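Local coordinates for lipoprotein (Mycoplasma mycoides subsp. capri, PDB 7ADK) that is probably a surface lipoprotein that cleaves proteins, with a protease region related to the chymotrypsin-like PA clan, at residues K218-Q223 with D230-A235; D511-N516 with F741-E746; Q604-F609 with P710-A715; R704-K709 with D792-K797. All coordinates share one frame; numbering follows the deposited sequence.

Interaction 1. Residues K218-Q223 with D230-A235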
loop_
_atom_site.group_PDB
_atom_site.type_symbol
_atom_site.label_atom_id
_atom_site.label_comp_id
_atom_site.label_asym_id
_atom_site.label_seq_id
_atom_site.Cartn_x
_atom_site.Cartn_y
_atom_site.Cartn_z
ATOM N N LYS B 218 43.475 5.897 -2.624
ATOM C CA LYS B 218 42.916 4.630 -2.087
ATOM C C LYS B 218 43.743 4.242 -0.843
ATOM O O LYS B 218 44.535 5.063 -0.385
ATOM C CB LYS B 218 42.977 3.527 -3.164
ATOM C CG LYS B 218 42.136 3.904 -4.378
ATOM C CD LYS B 218 41.816 2.812 -5.385
ATOM C CE LYS B 218 40.783 3.419 -6.322
ATOM N NZ LYS B 218 40.191 2.499 -7.284
ATOM N N LYS B 219 43.681 3.005 -0.333
ATOM C CA LYS B 219 44.770 2.417 0.488
ATOM C C LYS B 219 44.821 0.894 0.355
ATOM O O LYS B 219 43.802 0.242 0.473
ATOM C CB LYS B 219 44.640 2.878 1.949
ATOM C CG LYS B 219 45.955 2.765 2.730
ATOM C CD LYS B 219 45.887 3.522 4.060
ATOM C CE LYS B 219 47.223 3.499 4.804
ATOM N NZ LYS B 219 47.161 4.293 6.042
ATOM N N PHE B 220 45.974 0.316 0.053
ATOM C CA PHE B 220 46.086 -1.031 -0.530
ATOM C C PHE B 220 45.575 -2.182 0.354
ATOM O O PHE B 220 44.817 -3.019 -0.128
ATOM C CB PHE B 220 47.546 -1.242 -0.979
ATOM C CG PHE B 220 47.904 -0.823 -2.404
ATOM C CD1 PHE B 220 47.096 0.042 -3.171
ATOM C CD2 PHE B 220 49.067 -1.351 -2.987
ATOM C CE1 PHE B 220 47.410 0.312 -4.509
ATOM C CE2 PHE B 220 49.381 -1.078 -4.325
ATOM C CZ PHE B 220 48.545 -0.257 -5.092
ATOM N N ASP B 221 45.909 -2.221 1.643
ATOM C CA ASP B 221 45.376 -3.240 2.562
ATOM C C ASP B 221 43.893 -3.028 2.934
ATOM O O ASP B 221 43.190 -3.991 3.230
ATOM C CB ASP B 221 46.221 -3.270 3.832
ATOM C CG ASP B 221 45.760 -4.376 4.778
ATOM O OD1 ASP B 221 45.791 -5.561 4.388
ATOM O OD2 ASP B 221 45.373 -4.067 5.920
ATOM N N ASP B 222 43.397 -1.787 2.906
ATOM C CA ASP B 222 41.967 -1.503 3.028
ATOM C C ASP B 222 41.243 -2.024 1.786
ATOM O O ASP B 222 40.271 -2.762 1.878
ATOM C CB ASP B 222 41.665 -0.006 3.189
ATOM C CG ASP B 222 42.178 0.685 4.450
ATOM O OD1 ASP B 222 42.739 0.030 5.357
ATOM O OD2 ASP B 222 41.989 1.916 4.531
ATOM N N GLN B 223 41.763 -1.708 0.607
ATOM C CA GLN B 223 41.197 -2.062 -0.690
ATOM C C GLN B 223 41.041 -3.573 -0.878
ATOM O O GLN B 223 40.101 -4.015 -1.523
ATOM C CB GLN B 223 42.090 -1.466 -1.787
ATOM C CG GLN B 223 41.356 -1.349 -3.103
ATOM C CD GLN B 223 42.269 -1.321 -4.303
ATOM O OE1 GLN B 223 42.261 -2.219 -5.120
ATOM N NE2 GLN B 223 43.111 -0.333 -4.444
ATOM N N ASP B 230 40.166 -5.346 -7.155
ATOM C CA ASP B 230 41.286 -5.976 -7.872
ATOM C C ASP B 230 42.673 -5.788 -7.242
ATOM O O ASP B 230 43.559 -6.610 -7.478
ATOM C CB ASP B 230 41.337 -5.530 -9.339
ATOM C CG ASP B 230 40.398 -6.349 -10.222
ATOM O OD1 ASP B 230 39.317 -6.734 -9.731
ATOM O OD2 ASP B 230 40.771 -6.654 -11.372
ATOM N N THR B 231 42.901 -4.766 -6.410
ATOM C CA THR B 231 44.201 -4.566 -5.746
ATOM C C THR B 231 45.373 -4.573 -6.750
ATOM O O THR B 231 45.447 -3.721 -7.630
ATOM C CB THR B 231 44.370 -5.521 -4.541
ATOM O OG1 THR B 231 44.383 -6.878 -4.925
ATOM C CG2 THR B 231 43.293 -5.367 -3.488
ATOM N N TYR B 232 46.305 -5.505 -6.590
ATOM C CA TYR B 232 47.636 -5.500 -7.182
ATOM C C TYR B 232 48.156 -6.947 -7.229
ATOM O O TYR B 232 47.761 -7.782 -6.414
ATOM C CB TYR B 232 48.506 -4.592 -6.293
ATOM C CG TYR B 232 48.337 -4.813 -4.793
ATOM C CD1 TYR B 232 48.915 -5.928 -4.168
ATOM C CD2 TYR B 232 47.514 -3.951 -4.047
ATOM C CE1 TYR B 232 48.672 -6.189 -2.806
ATOM C CE2 TYR B 232 47.253 -4.221 -2.694
ATOM C CZ TYR B 232 47.849 -5.321 -2.063
ATOM O OH TYR B 232 47.592 -5.557 -0.752
ATOM N N TYR B 233 49.063 -7.269 -8.151
ATOM C CA TYR B 233 49.867 -8.496 -8.079
ATOM C C TYR B 233 51.239 -8.230 -8.694
ATOM O O TYR B 233 51.333 -7.724 -9.812
ATOM C CB TYR B 233 49.163 -9.676 -8.755
ATOM C CG TYR B 233 49.921 -10.978 -8.610
ATOM C CD1 TYR B 233 49.849 -11.691 -7.399
ATOM C CD2 TYR B 233 50.740 -11.448 -9.654
ATOM C CE1 TYR B 233 50.579 -12.886 -7.249
ATOM C CE2 TYR B 233 51.474 -12.640 -9.500
ATOM C CZ TYR B 233 51.388 -13.369 -8.299
ATOM O OH TYR B 233 52.078 -14.525 -8.146
ATOM N N ASN B 234 52.308 -8.517 -7.948
ATOM C CA ASN B 234 53.594 -7.848 -8.161
ATOM C C ASN B 234 54.807 -8.783 -8.242
ATOM O O ASN B 234 55.928 -8.290 -8.266
ATOM C CB ASN B 234 53.788 -6.769 -7.087
ATOM C CG ASN B 234 52.707 -5.708 -7.055
ATOM O OD1 ASN B 234 51.565 -5.975 -6.742
ATOM N ND2 ASN B 234 53.025 -4.478 -7.350
ATOM N N ALA B 235 54.633 -10.104 -8.332
ATOM C CA ALA B 235 55.771 -11.025 -8.376
ATOM C C ALA B 235 56.707 -10.770 -9.587
ATOM O O ALA B 235 57.922 -10.858 -9.453
ATOM C CB ALA B 235 55.239 -12.465 -8.340
#

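Interaction 2. Residues D511-N516 with F741-E746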
loop_
_atom_site.group_PDB
_atom_site.type_symbol
_atom_site.label_atom_id
_atom_site.label_comp_id
_atom_site.label_asym_id
_atom_site.label_seq_id
_atom_site.Cartn_x
_atom_site.Cartn_y
_atom_site.Cartn_z
ATOM N N ASP B 511 31.030 -7.018 -24.549
ATOM C CA ASP B 511 32.400 -7.046 -25.065
ATOM C C ASP B 511 32.783 -5.857 -25.964
ATOM O O ASP B 511 33.599 -5.939 -26.877
ATOM C CB ASP B 511 32.694 -8.424 -25.648
ATOM C CG ASP B 511 34.124 -8.895 -25.425
ATOM O OD1 ASP B 511 34.825 -8.389 -24.535
ATOM O OD2 ASP B 511 34.566 -9.792 -26.153
ATOM N N PHE B 512 32.214 -4.698 -25.646
ATOM C CA PHE B 512 32.284 -3.452 -26.413
ATOM C C PHE B 512 33.641 -2.731 -26.408
ATOM O O PHE B 512 33.798 -1.738 -27.118
ATOM C CB PHE B 512 31.160 -2.532 -25.932
ATOM C CG PHE B 512 31.318 -2.058 -24.507
ATOM C CD1 PHE B 512 32.075 -0.919 -24.212
ATOM C CD2 PHE B 512 30.695 -2.770 -23.471
ATOM C CE1 PHE B 512 32.177 -0.476 -22.889
ATOM C CE2 PHE B 512 30.811 -2.332 -22.147
ATOM C CZ PHE B 512 31.542 -1.175 -21.854
ATOM N N ILE B 513 34.629 -3.210 -25.650
ATOM C CA ILE B 513 36.018 -2.713 -25.619
ATOM C C ILE B 513 36.976 -3.555 -26.489
ATOM O O ILE B 513 38.098 -3.129 -26.757
ATOM C CB ILE B 513 36.484 -2.647 -24.141
ATOM C CG1 ILE B 513 35.653 -1.667 -23.302
ATOM C CG2 ILE B 513 37.960 -2.282 -23.952
ATOM C CD1 ILE B 513 35.602 -0.221 -23.792
ATOM N N ASN B 514 36.571 -4.752 -26.933
ATOM C CA ASN B 514 37.460 -5.818 -27.424
ATOM C C ASN B 514 38.058 -5.637 -28.845
ATOM O O ASN B 514 38.090 -6.564 -29.657
ATOM C CB ASN B 514 36.785 -7.179 -27.175
ATOM C CG ASN B 514 37.743 -8.359 -27.055
ATOM O OD1 ASN B 514 38.953 -8.230 -27.156
ATOM N ND2 ASN B 514 37.247 -9.544 -26.803
ATOM N N GLU B 515 38.547 -4.431 -29.144
ATOM C CA GLU B 515 39.628 -4.217 -30.106
ATOM C C GLU B 515 40.955 -4.528 -29.387
ATOM O O GLU B 515 41.027 -4.443 -28.177
ATOM C CB GLU B 515 39.596 -2.787 -30.677
ATOM C CG GLU B 515 40.718 -2.529 -31.696
ATOM C CD GLU B 515 40.581 -1.240 -32.513
ATOM O OE1 GLU B 515 40.233 -0.178 -31.959
ATOM O OE2 GLU B 515 40.884 -1.264 -33.729
ATOM N N ASN B 516 42.008 -4.891 -30.098
ATOM C CA ASN B 516 43.301 -5.266 -29.543
ATOM C C ASN B 516 43.897 -4.193 -28.608
ATOM O O ASN B 516 43.757 -3.003 -28.846
ATOM C CB ASN B 516 44.265 -5.637 -30.674
ATOM C CG ASN B 516 43.697 -6.628 -31.658
ATOM O OD1 ASN B 516 43.202 -6.278 -32.703
ATOM N ND2 ASN B 516 43.717 -7.879 -31.362
ATOM N N PHE B 741 32.038 -10.613 -16.997
ATOM C CA PHE B 741 32.185 -9.740 -15.825
ATOM C C PHE B 741 31.545 -8.364 -16.053
ATOM O O PHE B 741 31.612 -7.807 -17.144
ATOM C CB PHE B 741 33.657 -9.528 -15.497
ATOM C CG PHE B 741 34.380 -10.771 -15.052
ATOM C CD1 PHE B 741 34.186 -11.258 -13.756
ATOM C CD2 PHE B 741 35.223 -11.455 -15.942
ATOM C CE1 PHE B 741 34.852 -12.416 -13.332
ATOM C CE2 PHE B 741 35.891 -12.605 -15.517
ATOM C CZ PHE B 741 35.716 -13.081 -14.211
ATOM N N ASN B 742 31.019 -7.748 -14.998
ATOM C CA ASN B 742 30.551 -6.364 -15.028
ATOM C C ASN B 742 31.729 -5.377 -15.194
ATOM O O ASN B 742 32.734 -5.443 -14.489
ATOM C CB ASN B 742 29.757 -6.068 -13.750
ATOM C CG ASN B 742 28.270 -6.320 -13.850
ATOM O OD1 ASN B 742 27.486 -5.399 -13.993
ATOM N ND2 ASN B 742 27.811 -7.536 -13.725
ATOM N N TYR B 743 31.588 -4.427 -16.109
ATOM C CA TYR B 743 32.583 -3.450 -16.526
ATOM C C TYR B 743 31.973 -2.078 -16.865
ATOM O O TYR B 743 30.799 -1.968 -17.219
ATOM C CB TYR B 743 33.331 -4.035 -17.732
ATOM C CG TYR B 743 34.321 -3.080 -18.354
ATOM C CD1 TYR B 743 35.582 -2.874 -17.775
ATOM C CD2 TYR B 743 33.942 -2.307 -19.459
ATOM C CE1 TYR B 743 36.461 -1.915 -18.293
ATOM C CE2 TYR B 743 34.805 -1.333 -19.967
ATOM C CZ TYR B 743 36.076 -1.150 -19.398
ATOM O OH TYR B 743 36.937 -0.281 -19.967
ATOM N N GLY B 744 32.779 -1.022 -16.811
ATOM C CA GLY B 744 32.447 0.336 -17.242
ATOM C C GLY B 744 32.396 1.360 -16.110
ATOM O O GLY B 744 32.606 1.028 -14.944
ATOM N N LEU B 745 32.141 2.620 -16.459
ATOM C CA LEU B 745 31.889 3.685 -15.490
ATOM C C LEU B 745 30.497 3.489 -14.888
ATOM O O LEU B 745 29.537 3.274 -15.629
ATOM C CB LEU B 745 32.040 5.049 -16.184
ATOM C CG LEU B 745 31.689 6.274 -15.317
ATOM C CD1 LEU B 745 32.628 6.430 -14.138
ATOM C CD2 LEU B 745 31.779 7.540 -16.152
ATOM N N GLU B 746 30.361 3.585 -13.573
ATOM C CA GLU B 746 29.088 3.403 -12.886
ATOM C C GLU B 746 28.860 4.400 -11.748
ATOM O O GLU B 746 29.786 5.007 -11.217
ATOM C CB GLU B 746 28.906 1.953 -12.412
ATOM C CG GLU B 746 28.862 0.950 -13.566
ATOM C CD GLU B 746 28.298 -0.432 -13.222
ATOM O OE1 GLU B 746 27.994 -0.727 -12.055
ATOM O OE2 GLU B 746 28.198 -1.271 -14.139
#

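Interaction 3. Residues Q604-F609 with P710-A715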
loop_
_atom_site.group_PDB
_atom_site.type_symbol
_atom_site.label_atom_id
_atom_site.label_comp_id
_atom_site.label_asym_id
_atom_site.label_seq_id
_atom_site.Cartn_x
_atom_site.Cartn_y
_atom_site.Cartn_z
ATOM N N GLN B 604 34.967 20.188 -13.182
ATOM C CA GLN B 604 33.894 21.153 -13.396
ATOM C C GLN B 604 32.540 20.491 -13.671
ATOM O O GLN B 604 31.513 21.120 -13.448
ATOM C CB GLN B 604 34.278 22.174 -14.483
ATOM C CG GLN B 604 34.090 21.766 -15.955
ATOM C CD GLN B 604 35.092 20.751 -16.491
ATOM O OE1 GLN B 604 35.983 20.269 -15.809
ATOM N NE2 GLN B 604 34.982 20.380 -17.741
ATOM N N THR B 605 32.504 19.237 -14.128
ATOM C CA THR B 605 31.240 18.505 -14.280
ATOM C C THR B 605 30.758 17.971 -12.946
ATOM O O THR B 605 29.609 18.200 -12.591
ATOM C CB THR B 605 31.329 17.328 -15.238
ATOM O OG1 THR B 605 31.919 17.704 -16.451
ATOM C CG2 THR B 605 29.949 16.770 -15.569
ATOM N N TYR B 606 31.617 17.285 -12.188
ATOM C CA TYR B 606 31.221 16.710 -10.905
ATOM C C TYR B 606 30.717 17.787 -9.941
ATOM O O TYR B 606 29.714 17.593 -9.262
ATOM C CB TYR B 606 32.389 15.910 -10.312
ATOM C CG TYR B 606 31.990 15.104 -9.092
ATOM C CD1 TYR B 606 31.316 13.883 -9.260
ATOM C CD2 TYR B 606 32.182 15.619 -7.802
ATOM C CE1 TYR B 606 30.775 13.204 -8.158
ATOM C CE2 TYR B 606 31.627 14.956 -6.695
ATOM C CZ TYR B 606 30.897 13.769 -6.879
ATOM O OH TYR B 606 30.277 13.199 -5.824
ATOM N N ALA B 607 31.357 18.959 -9.928
ATOM C CA ALA B 607 30.979 20.070 -9.062
ATOM C C ALA B 607 29.542 20.584 -9.266
ATOM O O ALA B 607 29.009 21.249 -8.383
ATOM C CB ALA B 607 31.988 21.180 -9.248
ATOM N N LYS B 608 28.909 20.297 -10.412
ATOM C CA LYS B 608 27.507 20.626 -10.702
ATOM C C LYS B 608 26.531 19.704 -9.961
ATOM O O LYS B 608 25.396 20.097 -9.746
ATOM C CB LYS B 608 27.247 20.603 -12.218
ATOM C CG LYS B 608 28.042 21.667 -12.980
ATOM C CD LYS B 608 27.658 21.820 -14.461
ATOM C CE LYS B 608 28.127 20.664 -15.352
ATOM N NZ LYS B 608 27.666 20.800 -16.757
ATOM N N PHE B 609 26.957 18.515 -9.539
ATOM C CA PHE B 609 26.182 17.553 -8.746
ATOM C C PHE B 609 26.626 17.494 -7.266
ATOM O O PHE B 609 25.962 16.876 -6.438
ATOM C CB PHE B 609 26.356 16.174 -9.390
ATOM C CG PHE B 609 25.877 16.004 -10.819
ATOM C CD1 PHE B 609 24.604 15.468 -11.075
ATOM C CD2 PHE B 609 26.728 16.295 -11.894
ATOM C CE1 PHE B 609 24.189 15.216 -12.390
ATOM C CE2 PHE B 609 26.306 16.057 -13.210
ATOM C CZ PHE B 609 25.044 15.505 -13.460
ATOM N N PRO B 710 32.227 11.084 -4.312
ATOM C CA PRO B 710 31.208 10.215 -3.742
ATOM C C PRO B 710 30.187 9.762 -4.784
ATOM O O PRO B 710 29.731 10.547 -5.612
ATOM C CB PRO B 710 30.589 10.946 -2.556
ATOM C CG PRO B 710 31.035 12.388 -2.734
ATOM C CD PRO B 710 32.335 12.298 -3.531
ATOM N N GLY B 711 29.910 8.467 -4.780
ATOM C CA GLY B 711 29.085 7.755 -5.739
ATOM C C GLY B 711 29.583 7.616 -7.175
ATOM O O GLY B 711 28.762 7.273 -8.026
ATOM N N LEU B 712 30.859 7.814 -7.492
ATOM C CA LEU B 712 31.449 7.377 -8.765
ATOM C C LEU B 712 32.245 6.089 -8.567
ATOM O O LEU B 712 33.025 5.938 -7.617
ATOM C CB LEU B 712 32.363 8.426 -9.410
ATOM C CG LEU B 712 31.756 9.788 -9.774
ATOM C CD1 LEU B 712 32.751 10.546 -10.658
ATOM C CD2 LEU B 712 30.456 9.707 -10.559
ATOM N N THR B 713 32.114 5.145 -9.497
ATOM C CA THR B 713 32.863 3.887 -9.464
ATOM C C THR B 713 33.323 3.396 -10.830
ATOM O O THR B 713 32.802 3.793 -11.863
ATOM C CB THR B 713 32.131 2.810 -8.649
ATOM O OG1 THR B 713 33.057 1.812 -8.316
ATOM C CG2 THR B 713 30.970 2.100 -9.318
ATOM N N ASP B 714 34.327 2.530 -10.835
ATOM C CA ASP B 714 34.710 1.729 -11.997
ATOM C C ASP B 714 34.346 0.287 -11.647
ATOM O O ASP B 714 34.829 -0.274 -10.661
ATOM C CB ASP B 714 36.206 1.936 -12.299
ATOM C CG ASP B 714 36.829 1.025 -13.372
ATOM O OD1 ASP B 714 36.186 0.072 -13.847
ATOM O OD2 ASP B 714 38.021 1.254 -13.713
ATOM N N ALA B 715 33.414 -0.282 -12.409
ATOM C CA ALA B 715 32.789 -1.541 -12.069
ATOM C C ALA B 715 33.775 -2.705 -12.026
ATOM O O ALA B 715 33.676 -3.519 -11.122
ATOM C CB ALA B 715 31.686 -1.836 -13.063
#

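Interaction 4. Residues R704-K709 with D792-K797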
loop_
_atom_site.group_PDB
_atom_site.type_symbol
_atom_site.label_atom_id
_atom_site.label_comp_id
_atom_site.label_asym_id
_atom_site.label_seq_id
_atom_site.Cartn_x
_atom_site.Cartn_y
_atom_site.Cartn_z
ATOM N N ARG B 704 32.265 2.723 -3.882
ATOM C CA ARG B 704 33.026 3.830 -4.476
ATOM C C ARG B 704 34.440 3.417 -4.888
ATOM O O ARG B 704 35.208 2.906 -4.079
ATOM C CB ARG B 704 33.067 5.004 -3.491
ATOM C CG ARG B 704 33.501 6.328 -4.133
ATOM C CD ARG B 704 33.943 7.346 -3.083
ATOM N NE ARG B 704 32.960 7.501 -2.003
ATOM C CZ ARG B 704 32.986 8.391 -1.035
ATOM N NH1 ARG B 704 33.846 9.353 -0.980
ATOM N NH2 ARG B 704 32.103 8.345 -0.089
ATOM N N SER B 705 34.833 3.762 -6.109
ATOM C CA SER B 705 36.219 3.653 -6.593
ATOM C C SER B 705 36.953 4.989 -6.513
ATOM O O SER B 705 38.075 5.034 -6.009
ATOM C CB SER B 705 36.269 3.099 -8.021
ATOM O OG SER B 705 37.576 2.958 -8.535
ATOM N N PHE B 706 36.367 6.073 -7.030
ATOM C CA PHE B 706 37.032 7.370 -7.118
ATOM C C PHE B 706 36.796 8.163 -5.838
ATOM O O PHE B 706 35.719 8.686 -5.577
ATOM C CB PHE B 706 36.557 8.108 -8.364
ATOM C CG PHE B 706 36.880 7.362 -9.638
ATOM C CD1 PHE B 706 38.209 7.261 -10.088
ATOM C CD2 PHE B 706 35.857 6.696 -10.332
ATOM C CE1 PHE B 706 38.495 6.501 -11.230
ATOM C CE2 PHE B 706 36.143 5.965 -11.491
ATOM C CZ PHE B 706 37.467 5.864 -11.939
ATOM N N ILE B 707 37.810 8.211 -4.991
ATOM C CA ILE B 707 37.635 8.492 -3.570
ATOM C C ILE B 707 37.149 9.906 -3.233
ATOM O O ILE B 707 36.246 10.067 -2.421
ATOM C CB ILE B 707 38.938 8.074 -2.873
ATOM C CG1 ILE B 707 39.064 6.534 -2.843
ATOM C CG2 ILE B 707 39.086 8.675 -1.491
ATOM C CD1 ILE B 707 37.826 5.709 -2.530
ATOM N N ASP B 708 37.670 10.927 -3.897
ATOM C CA ASP B 708 37.205 12.310 -3.777
ATOM C C ASP B 708 35.935 12.613 -4.609
ATOM O O ASP B 708 35.582 13.778 -4.801
ATOM C CB ASP B 708 38.366 13.279 -4.048
ATOM C CG ASP B 708 38.966 13.260 -5.458
ATOM O OD1 ASP B 708 38.713 12.338 -6.256
ATOM O OD2 ASP B 708 39.735 14.192 -5.768
ATOM N N LYS B 709 35.233 11.573 -5.089
ATOM C CA LYS B 709 34.035 11.638 -5.940
ATOM C C LYS B 709 32.945 10.709 -5.384
ATOM O O LYS B 709 32.746 9.614 -5.911
ATOM C CB LYS B 709 34.357 11.222 -7.382
ATOM C CG LYS B 709 35.554 11.826 -8.094
ATOM C CD LYS B 709 35.361 13.193 -8.693
ATOM C CE LYS B 709 36.435 13.381 -9.751
ATOM N NZ LYS B 709 36.326 14.628 -10.507
ATOM N N ASP B 792 34.490 9.195 -20.507
ATOM C CA ASP B 792 35.675 9.929 -20.939
ATOM C C ASP B 792 36.975 9.120 -20.780
ATOM O O ASP B 792 38.043 9.528 -21.233
ATOM C CB ASP B 792 35.710 11.173 -20.065
ATOM C CG ASP B 792 36.685 12.264 -20.481
ATOM O OD1 ASP B 792 37.110 13.031 -19.587
ATOM O OD2 ASP B 792 36.951 12.400 -21.689
ATOM N N GLY B 793 36.880 7.966 -20.119
ATOM C CA GLY B 793 37.992 7.194 -19.616
ATOM C C GLY B 793 38.592 7.830 -18.375
ATOM O O GLY B 793 38.233 8.928 -17.969
ATOM N N TYR B 794 39.523 7.114 -17.765
ATOM C CA TYR B 794 40.315 7.558 -16.631
ATOM C C TYR B 794 41.649 6.824 -16.665
ATOM O O TYR B 794 41.687 5.643 -17.034
ATOM C CB TYR B 794 39.582 7.302 -15.314
ATOM C CG TYR B 794 40.179 8.069 -14.158
ATOM C CD1 TYR B 794 39.753 9.380 -13.904
ATOM C CD2 TYR B 794 41.163 7.478 -13.337
ATOM C CE1 TYR B 794 40.283 10.098 -12.821
ATOM C CE2 TYR B 794 41.727 8.208 -12.277
ATOM C CZ TYR B 794 41.280 9.517 -12.011
ATOM O OH TYR B 794 41.820 10.246 -11.006
ATOM N N ASP B 795 42.730 7.495 -16.289
ATOM C CA ASP B 795 44.077 6.936 -16.289
ATOM C C ASP B 795 44.593 6.814 -14.851
ATOM O O ASP B 795 44.589 7.789 -14.102
ATOM C CB ASP B 795 44.965 7.821 -17.172
ATOM C CG ASP B 795 46.373 7.273 -17.413
ATOM O OD1 ASP B 795 46.867 6.441 -16.627
ATOM O OD2 ASP B 795 46.993 7.683 -18.411
ATOM N N TYR B 796 45.049 5.624 -14.475
ATOM C CA TYR B 796 45.553 5.289 -13.146
ATOM C C TYR B 796 47.083 5.388 -12.986
ATOM O O TYR B 796 47.617 4.918 -11.984
ATOM C CB TYR B 796 45.040 3.898 -12.777
ATOM C CG TYR B 796 43.534 3.757 -12.777
ATOM C CD1 TYR B 796 42.786 4.328 -11.737
ATOM C CD2 TYR B 796 42.885 3.011 -13.779
ATOM C CE1 TYR B 796 41.403 4.111 -11.668
ATOM C CE2 TYR B 796 41.497 2.807 -13.718
ATOM C CZ TYR B 796 40.758 3.325 -12.638
ATOM O OH TYR B 796 39.440 3.049 -12.478
ATOM N N LYS B 797 47.818 5.948 -13.952
ATOM C CA LYS B 797 49.269 6.212 -13.858
ATOM C C LYS B 797 50.070 4.950 -13.504
ATOM O O LYS B 797 50.955 4.958 -12.659
ATOM C CB LYS B 797 49.547 7.421 -12.941
ATOM C CG LYS B 797 49.070 8.770 -13.504
ATOM C CD LYS B 797 47.596 9.070 -13.248
ATOM C CE LYS B 797 47.165 10.397 -13.877
ATOM N NZ LYS B 797 45.711 10.611 -13.714
#

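Interaction 1. Residues K218-Q223 with D230-A235
Tyr232 lies against Phe220 where the chain turns back on the short helix 220-226, whose N-cap is Lys219; the contact is a local helix-to-loop packing, with six residues between the two segments. The Tyr232 side chain can be followed outward. Its CB points toward the helix and lies 4.1 Å from Phe220 CE2. Tyr232 CG comes next, 3.9 Å from the same Phe220 CE2. Tyr232 CD2 sits over one face of the Phe220 ring, displaced to the rim, 3.2 Å from Phe220 CD2. Tyr232 CE2 lies by the root of the Phe220 ring, 3.4 Å from Phe220 CB, while the hydroxyl at the tip comes beside Phe220 O, which lies near the plane of the tyrosine ring, without a hydrogen bond. The planes are 21° from parallel, but the offset is large and little of one ring lies above the other. With chi1 at 45°, Tyr232 CG stands between its own backbone N and carbonyl carbon, which directs the ring back over the first turn of the helix. Phe220 also touches Leu210 of helix 208-212 and Leu799. One turn along the helix, Gln223 extends its amide to the loop, and Thr231 N gives Gln223 OE1 a weak, bent hydrogen bond of 2.9 Å (128° at the hydrogen). Thr231 OG1 bonds to Asp230 O at 2.7 Å, lying above that carbonyl's plane.

Interaction 2. Residues D511-N516 with F741-E746
A type I beta turn, Asp511 to Asn514, presents its two central side chains, Phe512 and Ile513, to Tyr743 at the interruption of strand 737-747. Phe512 CZ meets the edge of the tyrosine ring close to its plane, 3.6 Å from Tyr743 CD2, and the two rings are inclined at 51°, neither stacked nor T-shaped. Ile513 arrives at about a right angle to the tyrosine, its CG1 being 3.5 Å from Tyr743 CE2. A chi1 of 175° holds Tyr743 CG opposite the backbone N and sends the ring out from the break in the strand to the turn; its phenol oxygen has a weak hydrogen bond to Leu805 O. The turn is closed by Asn514 N bonding to Asp511 O and by a nearly straight bond, 2.8 Å, from Asn514 ND2 to Asp511 OD2. Tyr808 also packs on Phe512, and Ile536 on Tyr743. The three touching residues are buried and the contact between them is apolar, so dispersion between carbon surfaces is what joins turn to strand.

Interaction 3. Residues Q604-F609 with P710-A715
Tyr606, on helix 603-606, gives the one hydrogen bond between the two segments: its OH donates to Pro710 O at 2.7 Å. The hydroxyl approaches in the carbonyl plane, on a lone pair, with a C=O...O angle of 127°. Pro710 N is also close, 3.2 Å from Tyr606 OH, but as a tertiary amide nitrogen it has no hydrogen to give and makes no bond. Apolar contacts accompany this bond. The proline ring sits beside the phenol end, Pro710 CD lying 3.9 Å from Tyr606 CZ. Nearer the helix, Leu712 of strand 712-714 places CD1 3.9 Å from Tyr606 CD1, and its CG comes equally near Tyr606 CE1; the leucine and tyrosine side chains run past each other in opposite directions. Both point toward the facing segment, and Tyr606 CG is swung opposite the backbone N (chi1 -171°), which carries the ring across the gap from helix to strand. Around them, the Phe697 ring meets Tyr606 almost parallel, and Leu712 also touches Ile747 of strand 737-747. All three touching residues are buried, so the phenol hydroxyl and the carbonyl satisfy each other within an otherwise carbon-lined junction, and the in-plane approach ties the end of the tyrosine to one particular backbone oxygen.

Interaction 4. Residues R704-K709 with D792-K797
Phe706 opens a type I beta turn closed by Lys709 N to Phe706 O at 3.0 Å, and it faces the irregular chain 794-797, which carries an Asx turn in which Lys797 N bonds to Asp795 OD1. The Phe706 ring meets both tyrosines. Its CE1 edge is directed at one face of Tyr794, 3.5 Å from Tyr794 CD2, in an edge-to-face pair with centroids 4.8 Å apart and planes at 57°. The same CE1 also lies 3.8 Å from Tyr796 CE1, and Phe706 CZ is 3.5 Å from Tyr796 OH, the phenylalanine and Tyr796 crossing at about a right angle. Tyr794 CD2 in turn lies over a face of Tyr796, so the three rings form a small aromatic cluster at this junction of two loops. Phe706 has chi1 at -61°, CG opposite the carbonyl carbon, which sends the ring out from the turn to the tyrosines. Behind it, Ser705 OG lies over the centre of one ring face and is hydrogen-bonded to Lys218 NZ. On its far side the turn is braced by Arg704 NH1, which gives Ile707 O a bond of 2.9 Å in the guanidinium plane. The cluster packs beside strand 712-714, where Phe706 touches Leu712 and Tyr796 OH bonds to Asp714 OD2, while Arg704 and Ile707 reach Phe180 of helix 176-192.

Interactions 3 and 4 have centres 9 Å apart and share the chain around strand 712-714, whose Leu712 O is bonded to Ser705 N. Interaction 2 lies next to this strand, with centres 19 Å from interaction 3: strands 737-747 and 712-714 are antiparallel neighbours in the mixed sheet, joined by the bond from Thr713 N to Glu746 O. Interaction 1, 15 Å from interaction 4 between centres, closes first along the chain and stands outside that sheet. Interaction 3 is nested within the loop closed by interaction 2, whereas interaction 4 alternates with both. In interactions 2 to 4, segments far apart in sequence are thus interleaved around the mixed sheet, with helix 220-226, which comes earlier in the chain, packed alongside.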